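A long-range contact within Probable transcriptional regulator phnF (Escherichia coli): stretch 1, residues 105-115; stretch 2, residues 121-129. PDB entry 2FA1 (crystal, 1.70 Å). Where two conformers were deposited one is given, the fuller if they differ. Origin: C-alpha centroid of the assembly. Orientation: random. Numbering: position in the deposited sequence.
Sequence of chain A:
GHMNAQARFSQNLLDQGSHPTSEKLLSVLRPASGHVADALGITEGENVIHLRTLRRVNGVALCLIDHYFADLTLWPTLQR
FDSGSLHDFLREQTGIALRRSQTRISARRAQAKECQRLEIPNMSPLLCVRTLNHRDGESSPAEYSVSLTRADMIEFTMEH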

ATOM      1  N   ILE A 105       1.473  -4.066  -3.599  1.00 11.89           N
ATOM      2  CA  ILE A 105       1.518  -2.619  -3.759  1.00 11.74           C
ATOM      3  C   ILE A 105       2.955  -2.215  -4.107  1.00 12.22           C
ATOM      4  O   ILE A 105       3.906  -2.615  -3.435  1.00 11.67           O
ATOM      5  N   SER A 106       3.110  -1.532  -5.243  1.00 11.11           N
ATOM      6  CA  SER A 106       4.440  -0.994  -5.553  1.00 11.24           C
ATOM      7  C   SER A 106       4.358   0.470  -5.960  1.00 13.16           C
ATOM      8  O   SER A 106       3.293   1.004  -6.154  1.00 13.20           O
ATOM      9  N   ALA A 107       5.531   1.060  -6.216  1.00 10.44           N
ATOM     10  CA  ALA A 107       5.508   2.477  -6.719  1.00 11.35           C
ATOM     11  C   ALA A 107       6.535   2.535  -7.797  1.00 14.63           C
ATOM     12  O   ALA A 107       7.614   1.938  -7.704  1.00 14.40           O
ATOM     13  N   ARG A 108       6.203   3.283  -8.812  1.00 15.23           N
ATOM     14  CA  ARG A 108       7.186   3.489  -9.879  1.00 20.81           C
ATOM     15  C   ARG A 108       6.973   4.765 -10.622  1.00 20.84           C
ATOM     16  O   ARG A 108       6.082   5.541 -10.297  1.00 19.65           O
ATOM     17  N   ARG A 109       7.908   5.066 -11.518  1.00 22.96           N
ATOM     18  CA  ARG A 109       7.894   6.372 -12.190  1.00 25.30           C
ATOM     19  C   ARG A 109       7.294   6.114 -13.542  1.00 25.21           C
ATOM     20  O   ARG A 109       7.744   5.222 -14.243  1.00 26.09           O
ATOM     21  N   ALA A 110       6.250   6.873 -13.908  1.00 23.57           N
ATOM     22  CA  ALA A 110       5.473   6.591 -15.123  1.00 23.62           C
ATOM     23  C   ALA A 110       6.285   6.837 -16.368  1.00 24.61           C
ATOM     24  O   ALA A 110       7.004   7.810 -16.437  1.00 23.18           O
ATOM     25  N   GLN A 111       6.121   5.917 -17.324  1.00 25.85           N
ATOM     26  CA  GLN A 111       6.668   6.076 -18.654  1.00 27.10           C
ATOM     27  C   GLN A 111       5.721   5.575 -19.760  1.00 26.42           C
ATOM     28  O   GLN A 111       4.788   4.723 -19.535  1.00 26.74           O
ATOM     29  N   ALA A 112       5.943   6.144 -20.949  1.00 27.11           N
ATOM     30  CA  ALA A 112       5.312   5.642 -22.187  1.00 27.13           C
ATOM     31  C   ALA A 112       3.790   5.568 -22.048  1.00 25.98           C
ATOM     32  O   ALA A 112       3.116   6.595 -21.816  1.00 25.46           O
ATOM     33  N   LYS A 113       3.229   4.376 -22.175  1.00 24.89           N
ATOM     34  CA  LYS A 113       1.766   4.330 -22.264  1.00 26.03           C
ATOM     35  C   LYS A 113       1.098   4.654 -20.929  1.00 25.60           C
ATOM     36  O   LYS A 113      -0.026   5.147 -20.961  1.00 24.68           O
ATOM     37  N   GLU A 114       1.802   4.479 -19.805  1.00 24.61           N
ATOM     38  CA  GLU A 114       1.286   4.945 -18.514  1.00 25.04           C
ATOM     39  C   GLU A 114       1.122   6.458 -18.511  1.00 24.83           C
ATOM     40  O   GLU A 114       0.087   6.972 -18.019  1.00 25.36           O
ATOM     41  N   CYS A 115       2.078   7.199 -19.087  1.00 21.84           N
ATOM     42  CA  CYS A 115       2.004   8.674 -19.118  1.00 22.47           C
ATOM     43  C   CYS A 115       0.880   9.064 -20.071  1.00 22.77           C
ATOM     44  O   CYS A 115       0.214  10.076 -19.857  1.00 20.56           O
ATOM     45  N   PRO A 121       3.351  13.744 -16.923  1.00 22.01           N
ATOM     46  CA  PRO A 121       4.688  13.847 -17.447  1.00 23.52           C
ATOM     47  C   PRO A 121       5.509  12.616 -17.202  1.00 25.55           C
ATOM     48  O   PRO A 121       5.245  11.785 -16.275  1.00 24.76           O
ATOM     49  N   ASN A 122       6.509  12.488 -18.069  1.00 24.55           N
ATOM     50  CA  ASN A 122       7.499  11.483 -17.924  1.00 24.40           C
ATOM     51  C   ASN A 122       8.026  11.464 -16.475  1.00 24.17           C
ATOM     52  O   ASN A 122       8.300  12.502 -15.877  1.00 25.50           O
ATOM     53  N   MET A 123       8.132  10.258 -15.918  1.00 23.87           N
ATOM     54  CA  MET A 123       8.736   9.970 -14.584  1.00 22.92           C
ATOM     55  C   MET A 123       7.837  10.352 -13.369  1.00 22.60           C
ATOM     56  O   MET A 123       8.229  10.236 -12.186  1.00 23.52           O
ATOM     57  N   SER A 124       6.588  10.719 -13.661  1.00 20.33           N
ATOM     58  CA  SER A 124       5.672  11.094 -12.564  1.00 18.68           C
ATOM     59  C   SER A 124       5.431   9.868 -11.670  1.00 18.19           C
ATOM     60  O   SER A 124       5.206   8.773 -12.247  1.00 20.00           O
ATOM     61  N   PRO A 125       5.669   9.949 -10.328  0.50 17.78           N
ATOM     62  CA  PRO A 125       5.397   8.756  -9.472  0.50 17.19           C
ATOM     63  C   PRO A 125       3.939   8.237  -9.412  0.50 16.03           C
ATOM     64  O   PRO A 125       2.977   9.023  -9.136  0.50 13.54           O
ATOM     65  N   LEU A 126       3.818   6.910  -9.586  1.00 15.10           N
ATOM     66  CA  LEU A 126       2.512   6.226  -9.557  1.00 13.57           C
ATOM     67  C   LEU A 126       2.505   5.180  -8.462  1.00 13.16           C
ATOM     68  O   LEU A 126       3.576   4.566  -8.239  1.00 15.73           O
ATOM     69  N   LEU A 127       1.344   4.951  -7.827  1.00 12.12           N
ATOM     70  CA  LEU A 127       1.164   3.792  -6.936  1.00 11.77           C
ATOM     71  C   LEU A 127       0.530   2.733  -7.808  1.00 14.55           C
ATOM     72  O   LEU A 127      -0.432   3.032  -8.593  1.00 14.29           O
ATOM     73  N   CYS A 128       1.046   1.499  -7.744  1.00 14.53           N
ATOM     74  CA  CYS A 128       0.489   0.437  -8.527  1.00 14.75           C
ATOM     75  C   CYS A 128      -0.054  -0.624  -7.561  1.00 15.50           C
ATOM     76  O   CYS A 128       0.713  -1.102  -6.697  1.00 15.76           O
ATOM     77  N   VAL A 129      -1.366  -0.928  -7.643  1.00 13.83           N
ATOM     78  CA  VAL A 129      -1.984  -1.865  -6.674  1.00 13.08           C
ATOM     79  C   VAL A 129      -2.530  -3.010  -7.527  1.00 14.91           C
ATOM     80  O   VAL A 129      -3.364  -2.795  -8.455  1.00 14.47           O
TER

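The apolar centre lies around Leu-126, whose side chain (chi1 m, chi2 t) reaches back to the first stretch on the sheet face shared with Ser-106, Arg-108 and Cys-128. Its CD1 lies 3.8 Å from Ala-110 CB and 4.1 Å from Glu-114 CB, so one methyl meets both Ala-110 and Glu-114, the latter in the first stretch's helix. Ala-110 points its CA-to-CB bond toward the second stretch and is buried, consistent with this close fit.

The other face carries Ile-105, Ala-107 and Arg-109 from one strand and Val-129, Leu-127 and Pro-125 from the other. Ile-105 (chi1 m, chi2 t) places CG2 4.3 Å from Leu-127 CD2 and 4.3 Å from Val-129 CG2, a looser apolar cluster in which Leu-127 is m, t and Val-129 is t. Side chains alternate between the faces because each strand is extended; the paired backbone hydrogen bonds set which residues lie opposite one another: Ser-106 N to Cys-128 O and Cys-128 N to Ser-106 O, both 2.8 Å, then Arg-108 N to Leu-126 O at 3.0 Å and Leu-126 N to Arg-108 O at 2.7 Å.

Further along the Leu-126 face, still buried, Ser-106 (chi1 p) brings OG to 3.4 Å from Cys-128 CB. Water 1 lies 2.9 Å from Ser-106 OG, a hydrogen bond of undecided direction, and 3.3 Å from Cys-128 O, to which the water can donate, although it has other acceptors in reach. Cys-128 (chi1 t) sets SG 3.8 Å from Arg-108 NH2, oblique to the guanidinium. The polar edge begins with this partly exposed arginine, whose guanidinium is held within its own stretch by a salt bridge, Arg-108 NH1 to Glu-114 OE2 at 2.8 Å, with Arg-108 NE also donating to Glu-114 OE2 at 3.0 Å. The other carboxylate oxygen, Glu-114 OE1, accepts from Gln-111 N at 3.1 Å.

At the turn end, Met-123 (m, m, m) starts away from the first stretch, but its tip returns: CE lies over one face of the Arg-109 guanidinium, 3.4 Å from Arg-109 NE, and SD is 3.8 Å from Gln-111 CD. Ala-110 anchors this region through its backbone, with Ala-110 N to Ser-124 O and Met-123 N to Ala-110 O both 2.7 Å. Asn-122 (chi1 t) likewise curls back, placing OD1 3.5 Å from Gln-111 CG, while Cys-115 (chi1 m) points toward the turn with SG 3.7 Å from Asn-122 CA. Within that type II turn, Ser-124 OG donates to Pro-121 O at 2.8 Å.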

ATOM      1  CB  ILE A 105       1.114  -1.951  -2.460  1.00 13.07           C
ATOM      2  CG1 ILE A 105      -0.292  -2.457  -2.138  1.00 17.29           C
ATOM      3  CG2 ILE A 105       1.037  -0.374  -2.652  1.00 14.72           C
ATOM      4  CD1 ILE A 105      -0.606  -2.125  -0.778  1.00 25.05           C
ATOM      5  CB  SER A 106       5.005  -1.776  -6.721  1.00 12.57           C
ATOM      6  OG  SER A 106       4.168  -1.714  -7.864  1.00 15.24           O
ATOM      7  CB  ALA A 107       5.795   3.513  -5.670  1.00 15.45           C
ATOM      8  CB  ARG A 108       7.195   2.278 -10.771  1.00 23.33           C
ATOM      9  CG  ARG A 108       5.873   2.078 -11.523  1.00 28.08           C
ATOM     10  CD  ARG A 108       6.220   1.163 -12.697  1.00 36.99           C
ATOM     11  NE  ARG A 108       5.060   0.802 -13.537  1.00 36.80           N
ATOM     12  CZ  ARG A 108       4.176  -0.148 -13.245  1.00 39.05           C
ATOM     13  NH1 ARG A 108       3.181  -0.450 -14.082  1.00 31.99           N
ATOM     14  NH2 ARG A 108       4.280  -0.800 -12.114  1.00 37.80           N
ATOM     15  CB  ARG A 109       9.317   7.008 -12.226  1.00 26.05           C
ATOM     16  CG  ARG A 109       9.624   7.760 -10.878  1.00 28.74           C
ATOM     17  CD  ARG A 109      10.944   8.487 -10.844  1.00 30.58           C
ATOM     18  NE  ARG A 109      12.062   7.559 -10.778  1.00 36.41           N
ATOM     19  CZ  ARG A 109      13.353   7.919 -10.680  1.00 38.53           C
ATOM     20  NH1 ARG A 109      13.687   9.200 -10.644  1.00 40.84           N
ATOM     21  NH2 ARG A 109      14.315   6.989 -10.595  1.00 32.87           N
ATOM     22  CB  ALA A 110       4.260   7.507 -15.191  1.00 23.80           C
ATOM     23  CB  GLN A 111       8.078   5.458 -18.742  1.00 27.16           C
ATOM     24  CG  GLN A 111       9.141   6.201 -17.880  1.00 25.88           C
ATOM     25  CD  GLN A 111      10.514   5.566 -18.088  1.00 30.02           C
ATOM     26  OE1 GLN A 111      10.773   4.502 -17.563  1.00 28.38           O
ATOM     27  NE2 GLN A 111      11.381   6.230 -18.843  1.00 30.65           N
ATOM     28  CB  ALA A 112       5.896   4.231 -22.542  1.00 27.21           C
ATOM     29  CB  LYS A 113       1.242   2.992 -22.768  1.00 27.50           C
ATOM     30  CG  LYS A 113       1.214   1.805 -21.762  1.00 32.44           C
ATOM     31  CD  LYS A 113       2.513   1.474 -20.937  1.00 39.88           C
ATOM     32  CE  LYS A 113       3.585   0.679 -21.728  1.00 39.88           C
ATOM     33  NZ  LYS A 113       3.937   1.312 -23.040  1.00 42.61           N
ATOM     34  CB  GLU A 114       2.229   4.510 -17.377  1.00 26.06           C
ATOM     35  CG  GLU A 114       2.341   3.017 -17.199  1.00 29.11           C
ATOM     36  CD  GLU A 114       3.592   2.643 -16.415  1.00 32.73           C
ATOM     37  OE1 GLU A 114       4.537   3.496 -16.211  1.00 30.70           O
ATOM     38  OE2 GLU A 114       3.637   1.462 -16.041  1.00 36.15           O
ATOM     39  CB  CYS A 115       3.258   9.359 -19.620  1.00 23.94           C
ATOM     40  SG  CYS A 115       4.680   9.157 -18.597  1.00 26.14           S
ATOM     41  CB  PRO A 121       5.306  15.042 -16.676  1.00 25.28           C
ATOM     42  CG  PRO A 121       4.461  15.395 -15.674  1.00 25.41           C
ATOM     43  CD  PRO A 121       3.142  14.644 -15.783  1.00 23.25           C
ATOM     44  CB  ASN A 122       8.600  11.784 -18.958  1.00 25.29           C
ATOM     45  CG  ASN A 122       9.559  10.655 -19.080  1.00 27.39           C
ATOM     46  OD1 ASN A 122       9.158   9.487 -18.992  1.00 29.99           O
ATOM     47  ND2 ASN A 122      10.844  10.975 -19.212  1.00 26.75           N
ATOM     48  CB  MET A 123      10.154  10.580 -14.467  1.00 23.18           C
ATOM     49  CG  MET A 123      11.048  10.031 -15.611  1.00 25.02           C
ATOM     50  SD  MET A 123      11.308   8.240 -15.555  1.00 29.72           S
ATOM     51  CE  MET A 123      12.259   8.177 -14.072  1.00 25.22           C
ATOM     52  CB  SER A 124       4.302  11.486 -13.127  1.00 20.08           C
ATOM     53  OG  SER A 124       4.402  12.688 -13.761  1.00 27.68           O
ATOM     54  CB  PRO A 125       5.863   9.212  -8.073  0.50 17.11           C
ATOM     55  CG  PRO A 125       6.906  10.161  -8.366  0.50 19.19           C
ATOM     56  CD  PRO A 125       6.339  10.982  -9.518  0.50 18.17           C
ATOM     57  CB  LEU A 126       2.209   5.500 -10.854  1.00 14.04           C
ATOM     58  CG  LEU A 126       2.257   6.181 -12.202  1.00 17.38           C
ATOM     59  CD1 LEU A 126       2.087   5.095 -13.291  1.00 20.49           C
ATOM     60  CD2 LEU A 126       1.161   7.196 -12.175  1.00 24.23           C
ATOM     61  CB  LEU A 127       0.205   4.106  -5.792  1.00 14.58           C
ATOM     62  CG  LEU A 127       0.845   4.801  -4.585  1.00 18.99           C
ATOM     63  CD1 LEU A 127      -0.131   5.670  -3.676  1.00 22.35           C
ATOM     64  CD2 LEU A 127       1.638   3.759  -3.804  1.00 17.03           C
ATOM     65  CB  CYS A 128       1.536  -0.135  -9.414  1.00 15.78           C
ATOM     66  SG  CYS A 128       1.042  -1.703 -10.283  1.00 20.06           S
ATOM     67  CB  VAL A 129      -3.102  -1.261  -5.802  1.00 12.03           C
ATOM     68  CG1 VAL A 129      -3.667  -2.322  -4.903  1.00 14.36           C
ATOM     69  CG2 VAL A 129      -2.552  -0.128  -4.937  1.00 14.23           C
TER
HETATM   70  O   HOH W   1       2.276  -3.893  -7.500  1.00 17.30           O